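2,3,4,5-tetrahydropyridine-2,6-dicarboxylate N-succinyltransferase (Campylobacter jejuni, PDB 2RIJ) catalyses the succinyl-CoA-dependent conversion of cyclic tetrahydrodipicolinate into acyclic N-succinyl-L-2-amino-6-oxopimelate, the first step of the succinylase route in lysine biosynthesis. Local coordinates at the interface of chains A and B. Numbering follows the deposited sequence. Chains: chain A/B, Putative 2,3,4,5-tetrahydropyridine-2-carboxylate N- succinyltransferase.

Contact 1: the interface of chains A and B. Residues chain A 219, 221; chain B 164, 169, 202-204, 227.
A:Arg219 and B:Asp203 form the charged centre of this patch of the subunit interface of the homotrimer. A:Arg219 lies in strand 219-220, and its NH1 gives OD1 of B:Asp203 a hydrogen bond of 3.0 Å that is also a salt bridge, nearly straight at 166°. The carboxylate oxygen lies at the guanidinium edge and receives the N-H on its syn side, somewhat out of the carboxylate plane. The aspartate is prepared from within its own chain: the backbone N of B:Lys204 reaches OD1 of B:Asp203 at 2.7 Å from the opposite face to the arginine, while NH2 of B:Arg227 bridges to the syn lone pair of OD2 at 2.9 Å. An aspartate suits this place because its two oxygens serve two arginines, whose nearly coplanar guanidinium groups meet edge to edge on the shared anion.

Carbon contacts surround the charged groups. A:Leu221 sets CD1 against the carboxylate carbon CG of B:Asp203 at 3.6 Å, and its CD2 lies over one face of the B:Arg227 guanidinium, offset toward the rim. The stem of A:Arg219 runs past the amide of B:Asn169, with CG 3.4 Å from OD1. Its bend at chi3 (-72°) turns the guanidinium from that stem toward the carboxylate, the two planes being 34° apart. Beyond the bridge, the ring of B:Phe164 meets the guanidinium nitrogen NH1 of A:Arg219 edge-on, CE2 3.8 Å from it.

Contact 2: the interface of chains A and B. Residues chain A 221, 239-241; chain B 224-225, 227, 243-244.
With CG anti to the backbone N (chi1 -163°), the ring of B:Tyr244 extends from the start of strand 244-245 toward A:Met239 and A:Pro240 of the other subunit. B:Lys225, in the 3-10 helix 223-225, instead bends at chi2 (-36°) and again at chi4 (77°), which turns its terminal nitrogen NZ toward the backbone carbonyl of A:Gly241.

The contact joins the left-handed beta-helical regions of neighbouring subunits of the trimer, and the tyrosine is its broad apolar surface. The pyrrolidine of A:Pro240 lies obliquely against one face of the ring, near its CE1–CZ rim, with CD 3.7 Å from CE1 of B:Tyr244. A proline suits the spot because its compact, rigid ring offers carbons to an aromatic surface without a long side chain to be ordered. Selenomethionine A:Met239, bent at chi2 and chi3, crosses the tyrosine at about a right angle and, from the same side, brings its terminal methyl CE to within 3.7 Å of B:Tyr244 CE2. The phenol end reaches A:Leu221, whose CD2, also on that side, is 3.8 Å from B:Tyr244 OH. Beside the proline, the carbonyl O of B:Ser224 lies in the plane of the tyrosine ring at its edge and also contacts A:Pro240 CG at 3.5 Å.

Polar contacts gather around the lysine. B:Lys225 NZ donates to A:Gly241 O at 2.9 Å, slightly tilted from the carbonyl plane. B:Lys225 NZ also donates to B:Ser243 O at 3.2 Å, this time in plane on a lone pair. The long, flexible lysine can thus join a carbonyl of each chain. At A:Gly241 the lack of a side chain lets the backbone run close to B:Tyr244 CB and B:Ser243 O. A water links the same two groups, lying 2.7 Å from A:Gly241 O and 2.9 Å from B:Lys225 NZ.

Contact 1: the interface of chains A and B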
ATOM      1  N   ARG A 219     -44.756   4.360  -2.331  1.00 19.00           N
ATOM      2  CA  ARG A 219     -44.646   5.490  -1.378  1.00 18.53           C
ATOM      3  C   ARG A 219     -43.607   6.498  -1.807  1.00 21.00           C
ATOM      4  O   ARG A 219     -42.512   6.120  -2.251  1.00 22.54           O
ATOM      5  CB  ARG A 219     -44.321   4.927  -0.017  1.00 17.21           C
ATOM      6  CG  ARG A 219     -45.346   3.894   0.433  1.00 21.12           C
ATOM      7  CD  ARG A 219     -45.101   3.403   1.850  1.00 23.91           C
ATOM      8  NE  ARG A 219     -43.926   2.545   1.920  1.00 25.17           N
ATOM      9  CZ  ARG A 219     -43.033   2.472   2.895  1.00 27.34           C
ATOM     10  NH1 ARG A 219     -43.058   3.255   3.972  1.00 23.47           N
ATOM     11  NH2 ARG A 219     -42.062   1.580   2.773  1.00 25.42           N
ATOM     12  N   LEU A 221     -42.086   9.755   0.087  1.00 19.29           N
ATOM     13  CA  LEU A 221     -42.183  10.416   1.431  1.00 21.64           C
ATOM     14  C   LEU A 221     -41.981  11.920   1.413  1.00 22.39           C
ATOM     15  O   LEU A 221     -42.127  12.573   2.441  1.00 21.00           O
ATOM     16  CB  LEU A 221     -41.249   9.742   2.461  1.00 18.57           C
ATOM     17  CG  LEU A 221     -41.845   8.533   3.194  1.00 21.60           C
ATOM     18  CD1 LEU A 221     -42.102   7.400   2.228  1.00 18.25           C
ATOM     19  CD2 LEU A 221     -40.933   8.113   4.387  1.00 19.39           C
TER
ATOM     20  N   PHE B 164     -46.583  -1.360  10.459  1.00 30.44           N
ATOM     21  CA  PHE B 164     -46.691  -1.171   9.021  0.50 33.42           C
ATOM     22  C   PHE B 164     -47.862  -1.917   8.419  1.00 32.60           C
ATOM     23  O   PHE B 164     -48.500  -1.438   7.487  1.00 34.02           O
ATOM     24  CB  PHE B 164     -45.404  -1.590   8.318  0.50 34.97           C
ATOM     25  CG  PHE B 164     -44.358  -0.538   8.307  0.50 36.96           C
ATOM     26  CD1 PHE B 164     -43.522  -0.364   9.396  0.50 37.97           C
ATOM     27  CD2 PHE B 164     -44.188   0.278   7.194  0.50 36.71           C
ATOM     28  CE1 PHE B 164     -42.526   0.605   9.373  0.50 36.12           C
ATOM     29  CE2 PHE B 164     -43.195   1.253   7.176  0.50 40.90           C
ATOM     30  CZ  PHE B 164     -42.364   1.412   8.266  0.50 37.04           C
ATOM     31  N   ASN B 169     -51.461   3.123   3.545  1.00 23.40           N
ATOM     32  CA  ASN B 169     -50.712   4.032   2.677  1.00 25.64           C
ATOM     33  C   ASN B 169     -51.706   5.016   2.076  1.00 22.46           C
ATOM     34  O   ASN B 169     -52.641   4.627   1.379  1.00 23.89           O
ATOM     35  CB  ASN B 169     -49.970   3.262   1.569  1.00 23.77           C
ATOM     36  CG  ASN B 169     -49.050   4.141   0.753  1.00 22.31           C
ATOM     37  OD1 ASN B 169     -48.449   5.089   1.284  1.00 21.88           O
ATOM     38  ND2 ASN B 169     -48.945   3.861  -0.554  1.00 19.32           N
ATOM     39  N   VAL B 202     -46.882  10.550  -0.011  1.00 18.32           N
ATOM     40  CA  VAL B 202     -47.706   9.309   0.022  1.00 21.07           C
ATOM     41  C   VAL B 202     -46.953   8.306   0.891  1.00 21.25           C
ATOM     42  O   VAL B 202     -45.806   7.917   0.574  1.00 20.74           O
ATOM     43  CB  VAL B 202     -48.011   8.739  -1.387  1.00 20.14           C
ATOM     44  CG1 VAL B 202     -48.788   7.314  -1.296  1.00 19.60           C
ATOM     45  CG2 VAL B 202     -48.710   9.797  -2.272  1.00 22.24           C
ATOM     46  N   ASP B 203     -47.562   7.946   2.025  1.00 22.53           N
ATOM     47  CA  ASP B 203     -46.928   7.068   2.979  1.00 23.20           C
ATOM     48  C   ASP B 203     -47.935   6.630   4.033  1.00 21.52           C
ATOM     49  O   ASP B 203     -49.089   7.125   4.125  1.00 19.23           O
ATOM     50  CB  ASP B 203     -45.751   7.781   3.684  1.00 23.17           C
ATOM     51  CG  ASP B 203     -44.857   6.831   4.504  1.00 25.84           C
ATOM     52  OD1 ASP B 203     -44.845   5.608   4.254  1.00 23.29           O
ATOM     53  OD2 ASP B 203     -44.188   7.321   5.450  1.00 22.48           O
ATOM     54  N   LYS B 204     -47.488   5.698   4.834  1.00 20.22           N
ATOM     55  CA  LYS B 204     -48.247   5.174   5.977  1.00 23.45           C
ATOM     56  C   LYS B 204     -48.090   5.973   7.276  1.00 24.09           C
ATOM     57  O   LYS B 204     -48.905   5.815   8.184  1.00 26.06           O
ATOM     58  CB  LYS B 204     -47.849   3.697   6.247  1.00 24.07           C
ATOM     59  CG  LYS B 204     -48.351   2.719   5.181  1.00 25.71           C
ATOM     60  CD  LYS B 204     -47.819   1.326   5.396  1.00 27.69           C
ATOM     61  CE  LYS B 204     -48.583   0.296   4.538  1.00 32.28           C
ATOM     62  NZ  LYS B 204     -48.254  -1.081   4.873  1.00 47.19           N
ATOM     63  N   ARG B 227     -39.748  12.042  10.868  1.00 21.78           N
ATOM     64  CA  ARG B 227     -40.944  11.235  10.884  1.00 21.38           C
ATOM     65  C   ARG B 227     -41.596  11.211  12.272  1.00 20.64           C
ATOM     66  O   ARG B 227     -40.921  11.307  13.313  1.00 23.15           O
ATOM     67  CB  ARG B 227     -40.604   9.841  10.415  1.00 21.65           C
ATOM     68  CG  ARG B 227     -41.681   9.153   9.593  1.00 23.22           C
ATOM     69  CD  ARG B 227     -41.112   7.830   9.154  1.00 27.34           C
ATOM     70  NE  ARG B 227     -41.882   7.189   8.094  1.00 22.43           N
ATOM     71  CZ  ARG B 227     -41.610   6.003   7.600  1.00 28.72           C
ATOM     72  NH1 ARG B 227     -40.596   5.334   8.075  1.00 25.06           N
ATOM     73  NH2 ARG B 227     -42.335   5.476   6.628  1.00 24.39           N
TER

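Contact 2: the interface of chains A and B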
ATOM      1  N   LEU A 221     -42.086   9.755   0.087  1.00 19.29           N
ATOM      2  CA  LEU A 221     -42.183  10.416   1.431  1.00 21.64           C
ATOM      3  C   LEU A 221     -41.981  11.920   1.413  1.00 22.39           C
ATOM      4  O   LEU A 221     -42.127  12.573   2.441  1.00 21.00           O
ATOM      5  CB  LEU A 221     -41.249   9.742   2.461  1.00 18.57           C
ATOM      6  CG  LEU A 221     -41.845   8.533   3.194  1.00 21.60           C
ATOM      7  CD1 LEU A 221     -42.102   7.400   2.228  1.00 18.25           C
ATOM      8  CD2 LEU A 221     -40.933   8.113   4.387  1.00 19.39           C
HETATM    9  N   MSE A 239     -37.530   7.440  -0.020  1.00 18.68           N
HETATM   10  CA  MSE A 239     -37.325   8.006   1.344  1.00 21.46           C
HETATM   11  C   MSE A 239     -36.909   9.446   1.142  1.00 20.16           C
HETATM   12  O   MSE A 239     -36.429   9.792   0.067  1.00 27.15           O
HETATM   13  CB  MSE A 239     -36.275   7.255   2.131  1.00 19.98           C
HETATM   14  CG  MSE A 239     -36.628   5.818   2.427  1.00 25.92           C
HETATM   15 SE   MSE A 239     -38.242   5.588   3.465  0.75 29.35          SE
HETATM   16  CE  MSE A 239     -37.691   6.386   5.250  1.00 21.64           C
ATOM     17  N   PRO A 240     -37.120  10.317   2.161  1.00 20.34           N
ATOM     18  CA  PRO A 240     -36.886  11.752   1.948  1.00 25.29           C
ATOM     19  C   PRO A 240     -35.527  12.354   2.263  1.00 25.89           C
ATOM     20  O   PRO A 240     -35.267  13.476   1.808  1.00 27.80           O
ATOM     21  CB  PRO A 240     -37.945  12.398   2.856  1.00 28.47           C
ATOM     22  CG  PRO A 240     -38.183  11.456   3.922  1.00 27.88           C
ATOM     23  CD  PRO A 240     -37.755  10.077   3.470  1.00 23.31           C
ATOM     24  N   GLY A 241     -34.661  11.656   2.990  1.00 24.35           N
ATOM     25  CA  GLY A 241     -33.418  12.231   3.480  1.00 25.51           C
ATOM     26  C   GLY A 241     -32.503  12.842   2.425  1.00 25.12           C
ATOM     27  O   GLY A 241     -32.141  13.993   2.526  1.00 24.73           O
TER
ATOM     28  N   SER B 224     -40.357  17.331   6.482  1.00 19.06           N
ATOM     29  CA  SER B 224     -40.224  16.020   5.840  1.00 20.81           C
ATOM     30  C   SER B 224     -39.018  15.199   6.390  1.00 23.69           C
ATOM     31  O   SER B 224     -38.913  13.995   6.175  1.00 20.57           O
ATOM     32  CB  SER B 224     -40.098  16.205   4.322  1.00 22.31           C
ATOM     33  OG  SER B 224     -38.905  16.852   4.021  1.00 23.83           O
ATOM     34  N   LYS B 225     -38.113  15.853   7.122  1.00 19.64           N
ATOM     35  CA  LYS B 225     -36.902  15.195   7.630  1.00 21.36           C
ATOM     36  C   LYS B 225     -37.041  14.538   9.012  1.00 20.55           C
ATOM     37  O   LYS B 225     -36.099  13.907   9.464  1.00 20.73           O
ATOM     38  CB  LYS B 225     -35.744  16.174   7.687  1.00 20.65           C
ATOM     39  CG  LYS B 225     -35.308  16.800   6.354  1.00 25.40           C
ATOM     40  CD  LYS B 225     -35.423  15.803   5.181  1.00 27.26           C
ATOM     41  CE  LYS B 225     -34.776  16.336   3.879  1.00 34.68           C
ATOM     42  NZ  LYS B 225     -33.290  16.206   4.009  1.00 33.58           N
ATOM     43  N   ARG B 227     -39.748  12.042  10.868  1.00 21.78           N
ATOM     44  CA  ARG B 227     -40.944  11.235  10.884  1.00 21.38           C
ATOM     45  C   ARG B 227     -41.596  11.211  12.272  1.00 20.64           C
ATOM     46  O   ARG B 227     -40.921  11.307  13.313  1.00 23.15           O
ATOM     47  CB  ARG B 227     -40.604   9.841  10.415  1.00 21.65           C
ATOM     48  CG  ARG B 227     -41.681   9.153   9.593  1.00 23.22           C
ATOM     49  CD  ARG B 227     -41.112   7.830   9.154  1.00 27.34           C
ATOM     50  NE  ARG B 227     -41.882   7.189   8.094  1.00 22.43           N
ATOM     51  CZ  ARG B 227     -41.610   6.003   7.600  1.00 28.72           C
ATOM     52  NH1 ARG B 227     -40.596   5.334   8.075  1.00 25.06           N
ATOM     53  NH2 ARG B 227     -42.335   5.476   6.628  1.00 24.39           N
ATOM     54  N   SER B 243     -30.415  15.311   5.852  1.00 20.24           N
ATOM     55  CA  SER B 243     -30.703  14.682   7.119  0.50 21.86           C
ATOM     56  C   SER B 243     -31.943  13.822   7.086  1.00 20.59           C
ATOM     57  O   SER B 243     -32.789  13.924   6.198  1.00 21.48           O
ATOM     58  CB  SER B 243     -30.923  15.735   8.201  0.50 18.56           C
ATOM     59  OG  SER B 243     -29.952  16.767   8.137  0.50 21.56           O
ATOM     60  N   TYR B 244     -32.096  13.029   8.124  1.00 20.43           N
ATOM     61  CA  TYR B 244     -33.335  12.335   8.356  1.00 20.25           C
ATOM     62  C   TYR B 244     -33.322  11.803   9.791  1.00 19.58           C
ATOM     63  O   TYR B 244     -32.285  11.416  10.284  1.00 19.25           O
ATOM     64  CB  TYR B 244     -33.552  11.168   7.404  1.00 22.08           C
ATOM     65  CG  TYR B 244     -35.001  10.687   7.368  1.00 20.26           C
ATOM     66  CD1 TYR B 244     -36.010  11.547   6.992  1.00 18.97           C
ATOM     67  CD2 TYR B 244     -35.360   9.388   7.735  1.00 23.13           C
ATOM     68  CE1 TYR B 244     -37.313  11.175   6.991  1.00 23.60           C
ATOM     69  CE2 TYR B 244     -36.697   8.982   7.697  1.00 22.20           C
ATOM     70  CZ  TYR B 244     -37.659   9.870   7.330  1.00 24.96           C
ATOM     71  OH  TYR B 244     -38.971   9.496   7.284  1.00 22.21           O
TER
HETATM   72  O   HOH W   1     -32.852  16.239   1.150  0.33 37.90           O

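Contact 1 and contact 2 are neighbouring patches of one subunit interface, their centres about 11 Å apart, and they share A:Leu221 and B:Arg227. These two residues thus join the apolar surface of contact 2 to the charged group of contact 1, and the two patches are best seen as one continuous seam. The centre of contact 2 is about 11 Å from B:Glu258, the predicted acyl-anhydride residue, whereas that of contact 1 is about 22 Å away. Of the two patches, contact 2 lies nearer the catalytic glutamate and may help shape its surroundings, although neither patch contains that residue.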